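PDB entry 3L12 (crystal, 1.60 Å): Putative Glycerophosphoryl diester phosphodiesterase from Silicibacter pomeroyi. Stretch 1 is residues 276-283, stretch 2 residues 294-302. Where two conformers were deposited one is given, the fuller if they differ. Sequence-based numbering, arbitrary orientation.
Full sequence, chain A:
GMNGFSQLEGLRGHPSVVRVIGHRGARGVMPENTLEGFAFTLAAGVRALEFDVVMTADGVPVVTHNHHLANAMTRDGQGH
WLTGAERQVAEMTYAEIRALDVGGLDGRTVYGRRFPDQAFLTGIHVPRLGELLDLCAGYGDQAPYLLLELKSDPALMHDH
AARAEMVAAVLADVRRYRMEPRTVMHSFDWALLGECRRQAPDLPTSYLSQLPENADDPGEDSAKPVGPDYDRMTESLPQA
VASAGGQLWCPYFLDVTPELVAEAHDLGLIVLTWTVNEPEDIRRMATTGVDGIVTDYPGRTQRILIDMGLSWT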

# COMPACT_ATOMS: atom_id res chain seq x y z
N VAL A 276 -15.77 6.78 -0.63
CA VAL A 276 -15.73 7.52 0.65
C VAL A 276 -14.32 7.49 1.16
O VAL A 276 -13.80 6.42 1.53
N ASN A 277 -13.69 8.67 1.26
CA ASN A 277 -12.29 8.78 1.60
C ASN A 277 -11.98 9.64 2.81
O ASN A 277 -11.06 9.33 3.55
N GLU A 278 -12.72 10.71 3.05
CA GLU A 278 -12.36 11.56 4.20
C GLU A 278 -12.86 10.92 5.49
O GLU A 278 -13.96 10.35 5.54
N PRO A 279 -12.06 11.01 6.55
CA PRO A 279 -12.42 10.35 7.80
C PRO A 279 -13.81 10.65 8.34
O PRO A 279 -14.53 9.72 8.78
N GLU A 280 -14.22 11.92 8.34
CA GLU A 280 -15.55 12.26 8.83
C GLU A 280 -16.67 11.67 7.96
O GLU A 280 -17.75 11.42 8.46
N ASP A 281 -16.41 11.50 6.65
CA ASP A 281 -17.38 10.88 5.72
C ASP A 281 -17.46 9.38 5.95
O ASP A 281 -18.54 8.82 6.02
N ILE A 282 -16.31 8.77 6.14
CA ILE A 282 -16.28 7.30 6.44
C ILE A 282 -17.06 7.02 7.70
O ILE A 282 -17.97 6.17 7.72
N ARG A 283 -16.77 7.78 8.75
CA ARG A 283 -17.48 7.66 10.01
C ARG A 283 -18.98 7.88 9.86
O ARG A 283 -19.76 7.10 10.39
N VAL A 294 -17.25 1.69 -0.35
CA VAL A 294 -16.28 1.64 -1.40
C VAL A 294 -15.37 2.83 -1.15
O VAL A 294 -15.82 3.99 -1.10
N THR A 295 -14.08 2.54 -1.07
CA THR A 295 -13.06 3.53 -0.70
C THR A 295 -11.74 3.41 -1.51
O THR A 295 -11.27 2.33 -1.82
N ASP A 296 -11.11 4.56 -1.77
CA ASP A 296 -9.77 4.62 -2.30
C ASP A 296 -8.67 4.33 -1.26
O ASP A 296 -7.49 4.08 -1.61
N TYR A 297 -9.07 4.34 0.04
CA TYR A 297 -8.15 4.21 1.18
C TYR A 297 -8.65 3.12 2.13
O TYR A 297 -9.22 3.42 3.17
N PRO A 298 -8.44 1.87 1.73
CA PRO A 298 -8.97 0.78 2.60
C PRO A 298 -8.38 0.76 4.01
O PRO A 298 -9.12 0.52 4.96
N GLY A 299 -7.08 1.03 4.18
CA GLY A 299 -6.52 1.02 5.53
C GLY A 299 -7.16 2.07 6.40
O GLY A 299 -7.43 1.82 7.57
N ARG A 300 -7.32 3.30 5.88
CA ARG A 300 -7.97 4.39 6.59
C ARG A 300 -9.35 3.98 7.05
O ARG A 300 -9.74 4.26 8.21
N THR A 301 -10.09 3.33 6.13
CA THR A 301 -11.45 2.87 6.40
C THR A 301 -11.45 1.77 7.45
O THR A 301 -12.25 1.78 8.40
N GLN A 302 -10.57 0.80 7.30
CA GLN A 302 -10.43 -0.26 8.32
C GLN A 302 -10.20 0.33 9.70
O GLN A 302 -10.83 -0.08 10.68

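Where a strand gives way to a loop and then a helix, its backbone polar groups lose their regular partners, and side chains from a neighbouring segment often supply replacements. Asn-277 illustrates the principle. Its m rotamer (chi1 -65°) starts from a CA-to-CB bond pointing sideways but brings the carboxamide close to the second stretch, where both ends of the amide are used: Asp-296 N donates to Asn-277 OD1 at 2.9 Å, and Asn-277 ND2 donates to Asp-296 OD2 at 2.8 Å, nearly straight at 173°. Asp-296, also m, thus meets the same amide through backbone and side chain.

The backbone of Asn-277 is engaged as well. Arg-300 points toward the first stretch and, in a t, t, m conformation through chi3, carries NH1 to within 2.8 Å of Asn-277 O, which lies at the guanidinium edge near its plane, as a straight hydrogen bond requires. A water accepts from Arg-300 NH1 (2.9 Å) and donates to Glu-278 OE2 (2.8 Å), linking two side chains that do not touch directly.

One residue earlier, Val-276 N donates to Val-294 O at 2.8 Å, while Thr-295, chi1 t, donates from OG1 to Val-276 O at 2.7 Å. The same OG1 accepts from Tyr-297 N at 3.1 Å, so one hydroxyl ties the turn to its neighbour.

Beyond this network, looser packing contacts join the two stretches. Ile-282 points toward the helix of Arg-300 and Thr-301; its m, t rotamer places CD1 3.9 Å from Arg-300 CD and 3.4 Å from Thr-301 OG1. Pro-279 makes a looser contact, its CD 4.2 Å from Arg-300 CD, so the arginine's aliphatic portion packs while its tip bonds. Tyr-297, m and directed toward the first stretch, presents its ring edge to Asn-277, with CD2 3.6 Å from OD1.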

# COMPACT_ATOMS: atom_id res chain seq x y z
CB VAL A 276 -16.79 6.96 1.67
CG1 VAL A 276 -17.03 7.94 2.79
CG2 VAL A 276 -18.17 6.52 1.01
CB ASN A 277 -11.53 9.37 0.41
CG ASN A 277 -11.53 8.44 -0.80
OD1 ASN A 277 -11.70 7.20 -0.66
ND2 ASN A 277 -11.28 9.02 -2.00
CB GLU A 278 -12.98 12.93 4.01
CG GLU A 278 -12.49 13.60 2.72
CD GLU A 278 -10.98 13.76 2.64
OE1 GLU A 278 -10.36 14.01 3.68
OE2 GLU A 278 -10.38 13.56 1.53
CB PRO A 279 -11.32 10.82 8.75
CG PRO A 279 -10.24 11.23 7.92
CD PRO A 279 -10.70 11.55 6.57
CB GLU A 280 -15.76 13.80 8.96
CG GLU A 280 -14.89 14.56 10.02
CD GLU A 280 -14.67 16.06 9.69
OE1 GLU A 280 -14.53 16.90 10.62
OE2 GLU A 280 -14.64 16.42 8.47
CB ASP A 281 -17.03 11.18 4.28
CG ASP A 281 -17.09 12.69 3.93
OD1 ASP A 281 -17.83 13.46 4.56
OD2 ASP A 281 -16.34 13.09 3.00
CB ILE A 282 -14.84 6.79 6.51
CG1 ILE A 282 -14.13 6.92 5.16
CG2 ILE A 282 -14.80 5.33 7.01
CD1 ILE A 282 -12.60 6.79 5.23
CB ARG A 283 -16.87 8.63 11.05
CG ARG A 283 -17.45 8.52 12.42
CD ARG A 283 -16.61 9.27 13.44
NE ARG A 283 -15.30 8.69 13.65
CZ ARG A 283 -15.02 7.74 14.56
NH1 ARG A 283 -15.92 7.31 15.41
NH2 ARG A 283 -13.78 7.29 14.65
CB VAL A 294 -16.94 1.74 -2.80
CG1 VAL A 294 -15.91 1.69 -3.91
CG2 VAL A 294 -17.98 0.62 -2.97
CB THR A 295 -12.76 3.47 0.82
OG1 THR A 295 -11.88 4.56 1.21
CG2 THR A 295 -12.17 2.07 1.21
CB ASP A 296 -9.50 6.01 -2.91
CG ASP A 296 -10.38 6.30 -4.13
OD1 ASP A 296 -10.48 5.42 -4.97
OD2 ASP A 296 -10.92 7.41 -4.25
CB TYR A 297 -8.05 5.54 1.93
CG TYR A 297 -7.45 6.64 1.10
CD1 TYR A 297 -6.06 6.81 1.04
CD2 TYR A 297 -8.26 7.49 0.36
CE1 TYR A 297 -5.48 7.82 0.25
CE2 TYR A 297 -7.69 8.46 -0.46
CZ TYR A 297 -6.34 8.63 -0.50
OH TYR A 297 -5.74 9.65 -1.27
CB PRO A 298 -8.60 -0.51 1.84
CG PRO A 298 -8.08 -0.10 0.54
CD PRO A 298 -7.89 1.37 0.47
CB ARG A 300 -8.03 5.60 5.66
CG ARG A 300 -8.72 6.79 6.30
CD ARG A 300 -8.84 7.95 5.31
NE ARG A 300 -7.49 8.39 4.90
CZ ARG A 300 -7.26 9.25 3.91
NH1 ARG A 300 -8.27 9.72 3.15
NH2 ARG A 300 -6.03 9.65 3.65
CB THR A 301 -12.12 2.43 5.10
OG1 THR A 301 -12.17 3.56 4.21
CG2 THR A 301 -13.56 1.96 5.40
CB GLN A 302 -9.25 -1.14 7.99
CG GLN A 302 -9.42 -2.08 6.80
CD GLN A 302 -8.14 -2.73 6.32
OE1 GLN A 302 -7.00 -2.40 6.75
NE2 GLN A 302 -8.29 -3.67 5.39
O HOH W 1 -8.39 11.64 0.92